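Local coordinates for light Chain (Clostridium botulinum, PDB 6BVD), which is the zinc metalloprotease light chain of the mosaic botulinum neurotoxin type HA and probably cleaves a neuronal SNARE protein, at residues L90-K95 against S198-T203; L120-T125 against N134-F139; K323-K328 against E342-K347. All coordinates share one frame; numbering follows the deposited sequence.

Contact 1 of 3, residues L90-K95 against S198-T203; sequences LQIMIK and SPEYAT
I92 of helix 83-100 rests on P199 and E200, the two central residues of a type I beta turn (S198 to Y201) leading into strand 201-208: a helix packed against a turn, buried inside the clostridial zinc-protease fold. The tight part is mostly aliphatic, and it shows how one branched side chain can serve two neighbours. The CG2 methyl of I92 abuts the CB-CG edge of the proline ring, 3.7 Å from both CB and CG of P199. The other branch leaves in a different direction: CG1 stands anti to the carbonyl carbon (chi1 -65°), and from there CD1 extends to the second turn residue, 3.7 Å from CG of E200, where the two side chains cross at about a right angle. M93 belongs to the looser margin. Its chain bends at chi2 and chi3, which brings SD to 4.0 Å from CG of P199. Beyond the turn, the partly exposed strand residues Y201 to T203 draw away from the helix. The carboxylate of E200 is engaged elsewhere: OE1 hydrogen-bonds to Y79 OH, and OE2 forms a salt bridge with K88, one turn earlier on the same helix. The turn is therefore fastened to the helix at two levels, by K88 and by the methyls of I92, whose CD1 sits 3.6 Å from OE2 of E200.

Contact 2 of 3, residues L120-T125 against N134-F139; sequences LGNSYT and NRTVSF
OD1 of N134 is gripped twice by a single residue, T136, and this double grip prepares the polar side of the contact with N122. The hydroxyl OG1 of T136 donates to OD1 of N134 at 2.6 Å, while the backbone N of T136 reaches the same oxygen at 3.2 Å and closes an Asx turn. Both donors lie in the carbonyl plane, the backbone N on a lone pair at a C=O...donor angle of 144°, so the amide of N134 is held firmly in rotation.

The facing segment has an Asx turn of its own, with a single donor. N122 begins a type I beta turn ending at T125, and its OD1 accepts from the backbone N of Y124 at 3.0 Å. Here CG is wedged between the backbone N and the carbonyl carbon (chi1 58°), and the donor is tilted somewhat from the amide plane. T125 closes the turn from the other end: its OG1 receives the backbone N of N122 at 2.9 Å, while its CG2 methyl approaches ND2 of N134.

With OD1 occupied, N122 presents ND2 to the opposite segment. It stops 4.1 Å from OG1 of T136, and a water fills the step, accepting from ND2 of N122 at 2.9 Å and donating to OG1 of T136 at 2.8 Å; it also makes a weak bond to the carbonyl O of G121. An apolar flank lies alongside, where CD2 of L120 meets CB of V137 at 4.2 Å and L120 also touches F316 and Y320 of helix 313-323.

The protons are thus ordered along a chain of hydrogen bonds: since OG1 of T136 spends its proton on N134, it accepts from the water, so the donors run in one direction, from ND2 of N122 through the water and T136 to OD1 of N134.

Contact 3 of 3, residues K323-K328 against E342-K347; sequences KYQFAK and EQLYKK
Packing of one leucine against the capped C-terminal end of a neighbouring helix defines this contact: L344 of helix 338-348 abuts K323, Y324 and Q325, where helix 313-323 ends and the chain turns toward the short strand 327-328. With CG anti to the backbone N (chi1 171°), the leucine directs CD2 at two successive backbone oxygens, 3.7 Å from O of K323 and 3.7 Å from O of Y324. Its CB meets the aliphatic part of Q325, at 4.2 Å from CG, while NE2 of Q325 turns back to bond with O of W322.

A water supplies the polar complement. It donates to O of K323 at 2.9 Å and accepts from NZ of K347 at 2.8 Å, so the ammonium group, also salt-bridged to E112, lies near the carbonyl end of the helix, a placement that probably suits its charge. The side chain of K323 departs on the other side. Its CD lies over one face of the Y324 ring, toward the rim, and NZ bonds to OH of Y324 and to O of L237, at the end of the helix that carries the zinc-binding histidines; OH of Y324 in turn bonds with O of G188.

The backbone explains the shape. Q325 has a positive phi (53°), and two bonds run back into the last helical turn, the signature of a Schellman motif, here the C-terminal cap against which a second helix packs.

The three contacts lie in separate parts of the zinc-protease fold. Contact 2 is nested in the chain loop closed by contact 1, and contact 3 follows both. Contact 1 joins helix 83-100 to the lead-in of the five-stranded antiparallel sheet; contact 2 stands at the start of strand 138-142 of the eight-stranded mixed sheet. Their centres are 31 Å apart, on opposite sides of the chain's centre, and the centre of contact 3 is 34 Å from that of contact 1. Contacts 2 and 3 are nearer neighbours, about 7 Å between closest atoms, and share helix 313-323, whose side supports one and whose end forms the other. Contact 1 joins pieces about 100 residues apart, whereas contacts 2 and 3 close short local excursions.

Contact 1 of 3, residues L90-K95 against S198-T203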
ATOM      1  N   LEU A  90       7.133   3.036 -14.436  1.00 22.00           N
ATOM      2  CA  LEU A  90       7.754   3.332 -13.153  1.00 24.15           C
ATOM      3  C   LEU A  90       6.763   3.099 -11.983  1.00 22.88           C
ATOM      4  O   LEU A  90       7.123   2.511 -10.985  1.00 23.71           O
ATOM      5  CB  LEU A  90       8.213   4.777 -13.099  1.00 26.67           C
ATOM      6  CG  LEU A  90       9.548   5.120 -13.738  1.00 29.53           C
ATOM      7  CD1 LEU A  90       9.926   6.580 -13.366  1.00 25.54           C
ATOM      8  CD2 LEU A  90      10.615   4.133 -13.297  1.00 27.22           C
ATOM      9  N   GLN A  91       5.539   3.592 -12.106  1.00 20.97           N
ATOM     10  CA  GLN A  91       4.590   3.440 -10.986  1.00 22.44           C
ATOM     11  C   GLN A  91       4.214   1.983 -10.724  1.00 16.70           C
ATOM     12  O   GLN A  91       3.910   1.601  -9.590  1.00 19.31           O
ATOM     13  CB  GLN A  91       3.320   4.264 -11.221  1.00 25.17           C
ATOM     14  CG  GLN A  91       3.595   5.719 -11.539  1.00 32.80           C
ATOM     15  CD  GLN A  91       4.552   6.386 -10.567  1.00 31.13           C
ATOM     16  OE1 GLN A  91       4.375   6.322  -9.358  1.00 22.88           O
ATOM     17  NE2 GLN A  91       5.586   7.057 -11.115  1.00 21.50           N
ATOM     18  N   ILE A  92       4.140   1.182 -11.776  1.00 22.91           N
ATOM     19  CA  ILE A  92       3.818  -0.225 -11.598  1.00 19.10           C
ATOM     20  C   ILE A  92       4.984  -0.896 -10.895  1.00 22.95           C
ATOM     21  O   ILE A  92       4.796  -1.686  -9.984  1.00 20.92           O
ATOM     22  CB  ILE A  92       3.514  -0.874 -12.970  1.00 26.24           C
ATOM     23  CG1 ILE A  92       2.254  -0.229 -13.540  1.00 18.22           C
ATOM     24  CG2 ILE A  92       3.466  -2.419 -12.876  1.00 17.17           C
ATOM     25  CD1 ILE A  92       1.925  -0.657 -14.960  1.00 26.14           C
ATOM     26  N   MET A  93       6.206  -0.563 -11.306  1.00 15.58           N
ATOM     27  CA  MET A  93       7.383  -1.148 -10.693  1.00 18.92           C
ATOM     28  C   MET A  93       7.441  -0.777  -9.199  1.00 19.01           C
ATOM     29  O   MET A  93       7.776  -1.613  -8.352  1.00 22.78           O
ATOM     30  CB  MET A  93       8.675  -0.700 -11.419  1.00 15.52           C
ATOM     31  CG  MET A  93       8.772  -1.199 -12.845  1.00 16.34           C
ATOM     32  SD  MET A  93       8.626  -2.986 -12.970  1.00 26.90           S
ATOM     33  CE  MET A  93      10.015  -3.550 -11.974  1.00 20.25           C
ATOM     34  N   ILE A  94       7.077   0.457  -8.877  1.00 17.99           N
ATOM     35  CA  ILE A  94       7.000   0.879  -7.488  1.00 16.71           C
ATOM     36  C   ILE A  94       5.967   0.005  -6.747  1.00 15.61           C
ATOM     37  O   ILE A  94       6.188  -0.499  -5.652  1.00 18.31           O
ATOM     38  CB  ILE A  94       6.604   2.359  -7.409  1.00 19.09           C
ATOM     39  CG1 ILE A  94       7.771   3.262  -7.828  1.00 20.89           C
ATOM     40  CG2 ILE A  94       6.211   2.751  -6.015  1.00 16.12           C
ATOM     41  CD1 ILE A  94       7.345   4.705  -8.022  1.00 16.74           C
ATOM     42  N   LYS A  95       4.843  -0.218  -7.399  1.00 16.91           N
ATOM     43  CA  LYS A  95       3.786  -1.033  -6.752  1.00 18.73           C
ATOM     44  C   LYS A  95       4.259  -2.479  -6.529  1.00 18.11           C
ATOM     45  O   LYS A  95       3.997  -3.100  -5.469  1.00 19.56           O
ATOM     46  CB  LYS A  95       2.509  -0.992  -7.597  1.00 12.01           C
ATOM     47  CG  LYS A  95       1.262  -1.504  -6.828  1.00 18.58           C
ATOM     48  CD  LYS A  95      -0.019  -1.225  -7.592  1.00 16.87           C
ATOM     49  CE  LYS A  95      -1.222  -1.718  -6.760  1.00 18.35           C
ATOM     50  NZ  LYS A  95      -2.410  -1.044  -7.288  1.00 16.27           N
ATOM     51  N   SER A 198       8.890  -6.813 -17.953  1.00 20.08           N
ATOM     52  CA  SER A 198       7.709  -6.294 -18.605  1.00 20.83           C
ATOM     53  C   SER A 198       6.481  -6.690 -17.761  1.00 31.38           C
ATOM     54  O   SER A 198       5.921  -7.768 -17.970  1.00 29.67           O
ATOM     55  CB  SER A 198       7.611  -6.867 -20.026  1.00 17.21           C
ATOM     56  OG  SER A 198       6.590  -6.288 -20.802  1.00 20.60           O
ATOM     57  N   PRO A 199       6.091  -5.837 -16.784  1.00 27.38           N
ATOM     58  CA  PRO A 199       5.021  -6.203 -15.828  1.00 28.14           C
ATOM     59  C   PRO A 199       3.604  -6.268 -16.405  1.00 27.80           C
ATOM     60  O   PRO A 199       2.740  -6.941 -15.818  1.00 31.51           O
ATOM     61  CB  PRO A 199       5.100  -5.090 -14.769  1.00 30.77           C
ATOM     62  CG  PRO A 199       5.635  -3.918 -15.519  1.00 26.42           C
ATOM     63  CD  PRO A 199       6.649  -4.496 -16.504  1.00 22.03           C
ATOM     64  N   GLU A 200       3.345  -5.565 -17.497  1.00 24.27           N
ATOM     65  CA  GLU A 200       2.003  -5.491 -18.061  1.00 25.96           C
ATOM     66  C   GLU A 200       1.627  -6.600 -19.052  1.00 30.57           C
ATOM     67  O   GLU A 200       0.493  -6.632 -19.503  1.00 33.72           O
ATOM     68  CB  GLU A 200       1.818  -4.152 -18.770  1.00 26.61           C
ATOM     69  CG  GLU A 200       1.911  -2.950 -17.820  1.00 34.92           C
ATOM     70  CD  GLU A 200       1.521  -1.660 -18.497  1.00 34.98           C
ATOM     71  OE1 GLU A 200       2.308  -1.140 -19.316  1.00 38.61           O
ATOM     72  OE2 GLU A 200       0.415  -1.176 -18.235  1.00 32.74           O
ATOM     73  N   TYR A 201       2.563  -7.471 -19.401  1.00 30.78           N
ATOM     74  CA  TYR A 201       2.282  -8.574 -20.349  1.00 32.08           C
ATOM     75  C   TYR A 201       2.609  -9.897 -19.664  1.00 41.36           C
ATOM     76  O   TYR A 201       3.707 -10.082 -19.148  1.00 50.73           O
ATOM     77  CB  TYR A 201       3.059  -8.392 -21.661  1.00 26.90           C
ATOM     78  CG  TYR A 201       2.568  -7.182 -22.451  1.00 32.86           C
ATOM     79  CD1 TYR A 201       1.551  -7.304 -23.404  1.00 30.10           C
ATOM     80  CD2 TYR A 201       3.067  -5.911 -22.189  1.00 27.50           C
ATOM     81  CE1 TYR A 201       1.075  -6.204 -24.099  1.00 24.61           C
ATOM     82  CE2 TYR A 201       2.599  -4.802 -22.875  1.00 29.78           C
ATOM     83  CZ  TYR A 201       1.610  -4.953 -23.828  1.00 33.05           C
ATOM     84  OH  TYR A 201       1.156  -3.837 -24.498  1.00 37.60           O
ATOM     85  N   ALA A 202       1.639 -10.803 -19.625  1.00 29.99           N
ATOM     86  CA  ALA A 202       1.728 -11.968 -18.769  1.00 22.49           C
ATOM     87  C   ALA A 202       1.150 -13.185 -19.465  1.00 29.74           C
ATOM     88  O   ALA A 202       0.409 -13.053 -20.432  1.00 29.54           O
ATOM     89  CB  ALA A 202       0.987 -11.720 -17.483  1.00 31.48           C
ATOM     90  N   THR A 203       1.492 -14.365 -18.963  1.00 28.99           N
ATOM     91  CA  THR A 203       0.861 -15.574 -19.444  1.00 29.35           C
ATOM     92  C   THR A 203       0.045 -16.161 -18.295  1.00 24.90           C
ATOM     93  O   THR A 203       0.190 -15.740 -17.148  1.00 23.24           O
ATOM     94  CB  THR A 203       1.891 -16.604 -19.964  1.00 29.32           C
ATOM     95  OG1 THR A 203       2.861 -16.886 -18.940  1.00 30.66           O
ATOM     96  CG2 THR A 203       2.609 -16.068 -21.202  1.00 20.77           C
TER

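Contact 2 of 3, residues L120-T125 against N134-F139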
ATOM      1  N   LEU A 120      35.085  -6.972  -5.463  1.00 17.35           N
ATOM      2  CA  LEU A 120      35.869  -5.976  -6.239  1.00 21.85           C
ATOM      3  C   LEU A 120      37.077  -6.658  -6.912  1.00 25.75           C
ATOM      4  O   LEU A 120      38.248  -6.475  -6.535  1.00 21.40           O
ATOM      5  CB  LEU A 120      36.302  -4.793  -5.336  1.00 17.00           C
ATOM      6  CG  LEU A 120      35.140  -3.970  -4.740  1.00 23.97           C
ATOM      7  CD1 LEU A 120      35.641  -2.802  -3.811  1.00 20.72           C
ATOM      8  CD2 LEU A 120      34.152  -3.428  -5.784  1.00 21.27           C
ATOM      9  N   GLY A 121      36.790  -7.517  -7.887  1.00 20.99           N
ATOM     10  CA  GLY A 121      37.863  -8.182  -8.599  1.00 13.95           C
ATOM     11  C   GLY A 121      37.296  -9.388  -9.307  1.00 20.19           C
ATOM     12  O   GLY A 121      36.141  -9.772  -9.040  1.00 17.60           O
ATOM     13  N   ASN A 122      38.081  -9.953 -10.215  1.00 20.12           N
ATOM     14  CA  ASN A 122      37.647 -11.154 -10.921  1.00 21.52           C
ATOM     15  C   ASN A 122      38.850 -11.966 -11.400  1.00 29.10           C
ATOM     16  O   ASN A 122      39.994 -11.683 -11.007  1.00 26.35           O
ATOM     17  CB  ASN A 122      36.717 -10.781 -12.076  1.00 22.87           C
ATOM     18  CG  ASN A 122      37.375  -9.829 -13.091  1.00 25.83           C
ATOM     19  OD1 ASN A 122      38.297 -10.202 -13.790  1.00 27.42           O
ATOM     20  ND2 ASN A 122      36.849  -8.613 -13.200  1.00 23.59           N
ATOM     21  N   SER A 123      38.622 -12.984 -12.244  1.00 24.69           N
ATOM     22  CA  SER A 123      39.724 -13.849 -12.626  1.00 26.49           C
ATOM     23  C   SER A 123      40.901 -13.119 -13.262  1.00 24.99           C
ATOM     24  O   SER A 123      42.031 -13.522 -13.062  1.00 28.87           O
ATOM     25  CB  SER A 123      39.239 -14.948 -13.578  1.00 27.18           C
ATOM     26  OG  SER A 123      38.411 -15.817 -12.832  1.00 41.66           O
ATOM     27  N   TYR A 124      40.623 -12.032 -13.969  1.00 23.58           N
ATOM     28  CA  TYR A 124      41.633 -11.295 -14.726  1.00 26.85           C
ATOM     29  C   TYR A 124      42.006  -9.943 -14.116  1.00 32.00           C
ATOM     30  O   TYR A 124      42.408  -9.038 -14.859  1.00 30.02           O
ATOM     31  CB  TYR A 124      41.125 -11.076 -16.139  1.00 23.55           C
ATOM     32  CG  TYR A 124      40.961 -12.383 -16.880  1.00 31.19           C
ATOM     33  CD1 TYR A 124      41.864 -13.429 -16.699  1.00 31.90           C
ATOM     34  CD2 TYR A 124      39.887 -12.593 -17.712  1.00 38.84           C
ATOM     35  CE1 TYR A 124      41.707 -14.666 -17.389  1.00 31.29           C
ATOM     36  CE2 TYR A 124      39.721 -13.823 -18.389  1.00 37.27           C
ATOM     37  CZ  TYR A 124      40.630 -14.839 -18.216  1.00 34.03           C
ATOM     38  OH  TYR A 124      40.444 -16.050 -18.893  1.00 34.87           O
ATOM     39  N   THR A 125      41.888  -9.811 -12.790  1.00 28.28           N
ATOM     40  CA  THR A 125      42.401  -8.614 -12.089  1.00 26.74           C
ATOM     41  C   THR A 125      43.407  -9.070 -11.029  1.00 28.35           C
ATOM     42  O   THR A 125      43.442 -10.253 -10.675  1.00 30.35           O
ATOM     43  CB  THR A 125      41.266  -7.752 -11.447  1.00 27.06           C
ATOM     44  OG1 THR A 125      40.566  -8.500 -10.444  1.00 27.50           O
ATOM     45  CG2 THR A 125      40.269  -7.259 -12.487  1.00 26.15           C
ATOM     46  N   ASN A 134      36.081  -1.004 -13.499  1.00 25.69           N
ATOM     47  CA  ASN A 134      35.609  -1.594 -14.738  1.00 26.80           C
ATOM     48  C   ASN A 134      34.085  -1.859 -14.676  1.00 25.29           C
ATOM     49  O   ASN A 134      33.452  -1.730 -13.601  1.00 21.37           O
ATOM     50  CB  ASN A 134      36.398  -2.861 -15.069  1.00 26.70           C
ATOM     51  CG  ASN A 134      36.187  -3.977 -14.066  1.00 28.77           C
ATOM     52  OD1 ASN A 134      35.080  -4.498 -13.944  1.00 34.15           O
ATOM     53  ND2 ASN A 134      37.263  -4.407 -13.399  1.00 24.21           N
ATOM     54  N   ARG A 135      33.505  -2.217 -15.823  1.00 23.69           N
ATOM     55  CA  ARG A 135      32.062  -2.181 -16.002  1.00 18.46           C
ATOM     56  C   ARG A 135      31.310  -3.269 -15.263  1.00 25.33           C
ATOM     57  O   ARG A 135      30.066  -3.207 -15.195  1.00 24.36           O
ATOM     58  CB  ARG A 135      31.700  -2.265 -17.474  1.00 24.47           C
ATOM     59  CG  ARG A 135      32.025  -3.592 -18.093  1.00 35.23           C
ATOM     60  CD  ARG A 135      31.153  -3.820 -19.285  1.00 32.91           C
ATOM     61  NE  ARG A 135      31.663  -3.095 -20.452  1.00 32.24           N
ATOM     62  CZ  ARG A 135      32.258  -3.665 -21.496  1.00 27.49           C
ATOM     63  NH1 ARG A 135      32.514  -4.970 -21.515  1.00 24.07           N
ATOM     64  NH2 ARG A 135      32.685  -2.903 -22.490  1.00 23.90           N
ATOM     65  N   THR A 136      32.016  -4.224 -14.673  1.00 23.11           N
ATOM     66  CA  THR A 136      31.316  -5.265 -13.885  1.00 24.09           C
ATOM     67  C   THR A 136      30.966  -4.845 -12.454  1.00 29.14           C
ATOM     68  O   THR A 136      30.182  -5.538 -11.803  1.00 21.55           O
ATOM     69  CB  THR A 136      32.135  -6.573 -13.776  1.00 24.31           C
ATOM     70  OG1 THR A 136      33.387  -6.352 -13.104  1.00 19.06           O
ATOM     71  CG2 THR A 136      32.364  -7.235 -15.183  1.00 23.28           C
ATOM     72  N   VAL A 137      31.560  -3.743 -11.956  1.00 22.98           N
ATOM     73  CA  VAL A 137      31.349  -3.315 -10.576  1.00 19.50           C
ATOM     74  C   VAL A 137      30.968  -1.815 -10.435  1.00 18.49           C
ATOM     75  O   VAL A 137      30.358  -1.436  -9.461  1.00 22.25           O
ATOM     76  CB  VAL A 137      32.604  -3.595  -9.698  1.00 29.48           C
ATOM     77  CG1 VAL A 137      32.783  -5.086  -9.509  1.00 21.66           C
ATOM     78  CG2 VAL A 137      33.898  -2.935 -10.303  1.00 16.36           C
ATOM     79  N   SER A 138      31.271  -0.973 -11.421  1.00 17.71           N
ATOM     80  CA  SER A 138      30.854   0.416 -11.306  1.00 23.60           C
ATOM     81  C   SER A 138      30.501   1.019 -12.661  1.00 25.40           C
ATOM     82  O   SER A 138      30.754   0.423 -13.709  1.00 25.96           O
ATOM     83  CB  SER A 138      31.961   1.221 -10.595  1.00 23.84           C
ATOM     84  OG  SER A 138      33.089   1.285 -11.426  1.00 32.65           O
ATOM     85  N   PHE A 139      29.842   2.177 -12.643  1.00 23.95           N
ATOM     86  CA  PHE A 139      29.485   2.894 -13.872  1.00 18.39           C
ATOM     87  C   PHE A 139      29.546   4.404 -13.673  1.00 26.28           C
ATOM     88  O   PHE A 139      29.427   4.895 -12.538  1.00 21.67           O
ATOM     89  CB  PHE A 139      28.084   2.499 -14.366  1.00 18.19           C
ATOM     90  CG  PHE A 139      27.038   2.448 -13.266  1.00 19.54           C
ATOM     91  CD1 PHE A 139      26.381   3.599 -12.850  1.00 18.14           C
ATOM     92  CD2 PHE A 139      26.710   1.229 -12.661  1.00 28.58           C
ATOM     93  CE1 PHE A 139      25.413   3.576 -11.834  1.00 24.63           C
ATOM     94  CE2 PHE A 139      25.741   1.180 -11.631  1.00 27.45           C
ATOM     95  CZ  PHE A 139      25.098   2.369 -11.209  1.00 28.55           C
TER
HETATM   96  O   HOH W   1      34.934  -7.772 -11.239  1.00 21.81           O

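Contact 3 of 3, residues K323-K328 against E342-K347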
ATOM      1  N   LYS A 323      29.534 -11.722   3.657  1.00 28.65           N
ATOM      2  CA  LYS A 323      28.866 -12.176   2.437  1.00 28.84           C
ATOM      3  C   LYS A 323      29.151 -13.647   2.146  1.00 30.97           C
ATOM      4  O   LYS A 323      28.232 -14.412   1.853  1.00 27.67           O
ATOM      5  CB  LYS A 323      29.305 -11.348   1.224  1.00 25.64           C
ATOM      6  CG  LYS A 323      28.675 -11.826  -0.087  1.00 22.43           C
ATOM      7  CD  LYS A 323      29.221 -11.071  -1.312  1.00 24.41           C
ATOM      8  CE  LYS A 323      28.454 -11.480  -2.574  1.00 24.20           C
ATOM      9  NZ  LYS A 323      29.062 -11.143  -3.881  1.00 23.54           N
ATOM     10  N   TYR A 324      30.426 -14.031   2.210  1.00 23.47           N
ATOM     11  CA  TYR A 324      30.802 -15.396   1.858  1.00 25.90           C
ATOM     12  C   TYR A 324      30.871 -16.296   3.071  1.00 21.38           C
ATOM     13  O   TYR A 324      31.233 -17.450   2.948  1.00 23.72           O
ATOM     14  CB  TYR A 324      32.141 -15.410   1.120  1.00 23.28           C
ATOM     15  CG  TYR A 324      32.059 -14.724  -0.201  1.00 23.28           C
ATOM     16  CD1 TYR A 324      31.398 -15.334  -1.272  1.00 26.59           C
ATOM     17  CD2 TYR A 324      32.672 -13.486  -0.418  1.00 20.57           C
ATOM     18  CE1 TYR A 324      31.307 -14.728  -2.485  1.00 19.39           C
ATOM     19  CE2 TYR A 324      32.597 -12.861  -1.658  1.00 21.00           C
ATOM     20  CZ  TYR A 324      31.912 -13.495  -2.683  1.00 23.41           C
ATOM     21  OH  TYR A 324      31.794 -12.930  -3.909  1.00 20.33           O
ATOM     22  N   GLN A 325      30.524 -15.755   4.240  1.00 26.27           N
ATOM     23  CA  GLN A 325      30.508 -16.495   5.500  1.00 26.20           C
ATOM     24  C   GLN A 325      31.812 -17.186   5.790  1.00 31.78           C
ATOM     25  O   GLN A 325      31.856 -18.352   6.230  1.00 26.17           O
ATOM     26  CB  GLN A 325      29.385 -17.521   5.477  1.00 24.04           C
ATOM     27  CG  GLN A 325      28.025 -16.871   5.496  1.00 21.48           C
ATOM     28  CD  GLN A 325      27.676 -16.318   6.872  1.00 30.38           C
ATOM     29  OE1 GLN A 325      27.374 -17.090   7.785  1.00 35.77           O
ATOM     30  NE2 GLN A 325      27.670 -14.987   7.016  1.00 24.17           N
ATOM     31  N   PHE A 326      32.887 -16.461   5.533  1.00 24.99           N
ATOM     32  CA  PHE A 326      34.212 -16.954   5.803  1.00 24.72           C
ATOM     33  C   PHE A 326      34.501 -17.026   7.288  1.00 34.15           C
ATOM     34  O   PHE A 326      34.031 -16.178   8.063  1.00 33.63           O
ATOM     35  CB  PHE A 326      35.260 -16.025   5.150  1.00 19.63           C
ATOM     36  CG  PHE A 326      35.322 -16.097   3.645  1.00 25.14           C
ATOM     37  CD1 PHE A 326      35.003 -17.263   2.958  1.00 27.94           C
ATOM     38  CD2 PHE A 326      35.721 -14.962   2.907  1.00 21.96           C
ATOM     39  CE1 PHE A 326      35.081 -17.301   1.552  1.00 25.10           C
ATOM     40  CE2 PHE A 326      35.825 -14.989   1.516  1.00 22.06           C
ATOM     41  CZ  PHE A 326      35.497 -16.151   0.820  1.00 18.34           C
ATOM     42  N   ALA A 327      35.343 -17.992   7.668  1.00 30.71           N
ATOM     43  CA  ALA A 327      36.005 -18.002   8.971  1.00 28.38           C
ATOM     44  C   ALA A 327      37.187 -17.017   8.983  1.00 36.09           C
ATOM     45  O   ALA A 327      37.823 -16.824   7.958  1.00 34.66           O
ATOM     46  CB  ALA A 327      36.496 -19.385   9.290  1.00 27.90           C
ATOM     47  N   LYS A 328      37.459 -16.392  10.130  1.00 33.56           N
ATOM     48  CA  LYS A 328      38.623 -15.508  10.309  1.00 31.25           C
ATOM     49  C   LYS A 328      39.389 -15.901  11.558  1.00 35.73           C
ATOM     50  O   LYS A 328      38.821 -15.853  12.647  1.00 42.33           O
ATOM     51  CB  LYS A 328      38.176 -14.056  10.404  1.00 24.89           C
ATOM     52  CG  LYS A 328      39.308 -13.035  10.370  1.00 31.01           C
ATOM     53  CD  LYS A 328      38.751 -11.639  10.594  1.00 34.21           C
ATOM     54  CE  LYS A 328      39.796 -10.539  10.354  1.00 39.52           C
ATOM     55  NZ  LYS A 328      39.205  -9.194  10.619  1.00 43.33           N
ATOM     56  N   GLU A 342      27.827 -24.725   3.919  1.00 30.84           N
ATOM     57  CA  GLU A 342      26.617 -25.493   3.657  1.00 30.07           C
ATOM     58  C   GLU A 342      25.369 -24.657   3.961  1.00 28.10           C
ATOM     59  O   GLU A 342      24.420 -24.634   3.173  1.00 25.78           O
ATOM     60  CB  GLU A 342      26.618 -26.780   4.475  1.00 34.89           C
ATOM     61  CG  GLU A 342      25.493 -27.716   4.080  1.00 47.86           C
ATOM     62  CD  GLU A 342      25.485 -28.989   4.890  1.00 66.79           C
ATOM     63  OE1 GLU A 342      26.383 -29.159   5.751  1.00 71.09           O
ATOM     64  OE2 GLU A 342      24.563 -29.812   4.675  1.00 75.53           O
ATOM     65  N   GLN A 343      25.399 -23.904   5.059  1.00 25.33           N
ATOM     66  CA  GLN A 343      24.268 -23.053   5.404  1.00 28.40           C
ATOM     67  C   GLN A 343      24.091 -21.896   4.427  1.00 26.39           C
ATOM     68  O   GLN A 343      22.966 -21.540   4.075  1.00 25.34           O
ATOM     69  CB  GLN A 343      24.398 -22.535   6.839  1.00 36.04           C
ATOM     70  CG  GLN A 343      24.172 -23.638   7.880  1.00 45.27           C
ATOM     71  CD  GLN A 343      22.837 -24.387   7.694  1.00 50.70           C
ATOM     72  OE1 GLN A 343      21.759 -23.833   7.920  1.00 55.63           O
ATOM     73  NE2 GLN A 343      22.917 -25.657   7.289  1.00 46.60           N
ATOM     74  N   LEU A 344      25.194 -21.333   3.939  1.00 27.42           N
ATOM     75  CA  LEU A 344      25.084 -20.251   2.968  1.00 21.28           C
ATOM     76  C   LEU A 344      24.471 -20.745   1.650  1.00 20.68           C
ATOM     77  O   LEU A 344      23.526 -20.164   1.118  1.00 25.92           O
ATOM     78  CB  LEU A 344      26.462 -19.638   2.718  1.00 17.97           C
ATOM     79  CG  LEU A 344      26.503 -18.650   1.563  1.00 19.83           C
ATOM     80  CD1 LEU A 344      25.493 -17.536   1.776  1.00 19.27           C
ATOM     81  CD2 LEU A 344      27.942 -18.043   1.421  1.00 20.54           C
ATOM     82  N   TYR A 345      24.978 -21.858   1.166  1.00 23.94           N
ATOM     83  CA  TYR A 345      24.491 -22.444  -0.069  1.00 19.50           C
ATOM     84  C   TYR A 345      23.010 -22.749   0.073  1.00 18.90           C
ATOM     85  O   TYR A 345      22.216 -22.466  -0.825  1.00 25.28           O
ATOM     86  CB  TYR A 345      25.306 -23.717  -0.396  1.00 23.28           C
ATOM     87  CG  TYR A 345      25.082 -24.242  -1.792  1.00 27.97           C
ATOM     88  CD1 TYR A 345      25.867 -23.810  -2.844  1.00 25.28           C
ATOM     89  CD2 TYR A 345      24.064 -25.172  -2.060  1.00 30.82           C
ATOM     90  CE1 TYR A 345      25.667 -24.292  -4.141  1.00 27.08           C
ATOM     91  CE2 TYR A 345      23.864 -25.656  -3.330  1.00 30.98           C
ATOM     92  CZ  TYR A 345      24.666 -25.209  -4.377  1.00 30.20           C
ATOM     93  OH  TYR A 345      24.471 -25.688  -5.674  1.00 27.74           O
ATOM     94  N   LYS A 346      22.619 -23.237   1.244  1.00 22.56           N
ATOM     95  CA  LYS A 346      21.222 -23.561   1.481  1.00 24.69           C
ATOM     96  C   LYS A 346      20.395 -22.289   1.433  1.00 27.74           C
ATOM     97  O   LYS A 346      19.323 -22.270   0.818  1.00 25.37           O
ATOM     98  CB  LYS A 346      21.070 -24.292   2.816  1.00 28.84           C
ATOM     99  CG  LYS A 346      19.661 -24.678   3.210  1.00 39.57           C
ATOM    100  CD  LYS A 346      19.684 -25.339   4.590  1.00 43.05           C
ATOM    101  CE  LYS A 346      18.305 -25.781   5.049  1.00 50.09           C
ATOM    102  NZ  LYS A 346      18.438 -26.614   6.287  1.00 55.28           N
ATOM    103  N   LYS A 347      20.909 -21.221   2.018  1.00 26.24           N
ATOM    104  CA  LYS A 347      20.245 -19.942   2.030  1.00 20.73           C
ATOM    105  C   LYS A 347      20.068 -19.369   0.638  1.00 28.38           C
ATOM    106  O   LYS A 347      18.996 -18.947   0.294  1.00 28.87           O
ATOM    107  CB  LYS A 347      21.009 -18.948   2.894  1.00 19.59           C
ATOM    108  CG  LYS A 347      20.388 -17.574   2.968  1.00 27.44           C
ATOM    109  CD  LYS A 347      21.230 -16.548   3.699  1.00 25.94           C
ATOM    110  CE  LYS A 347      22.340 -15.998   2.824  1.00 33.84           C
ATOM    111  NZ  LYS A 347      22.981 -14.775   3.352  1.00 33.69           N
TER
HETATM  112  O   HOH W   2      25.691 -13.923   3.169  1.00 27.53           O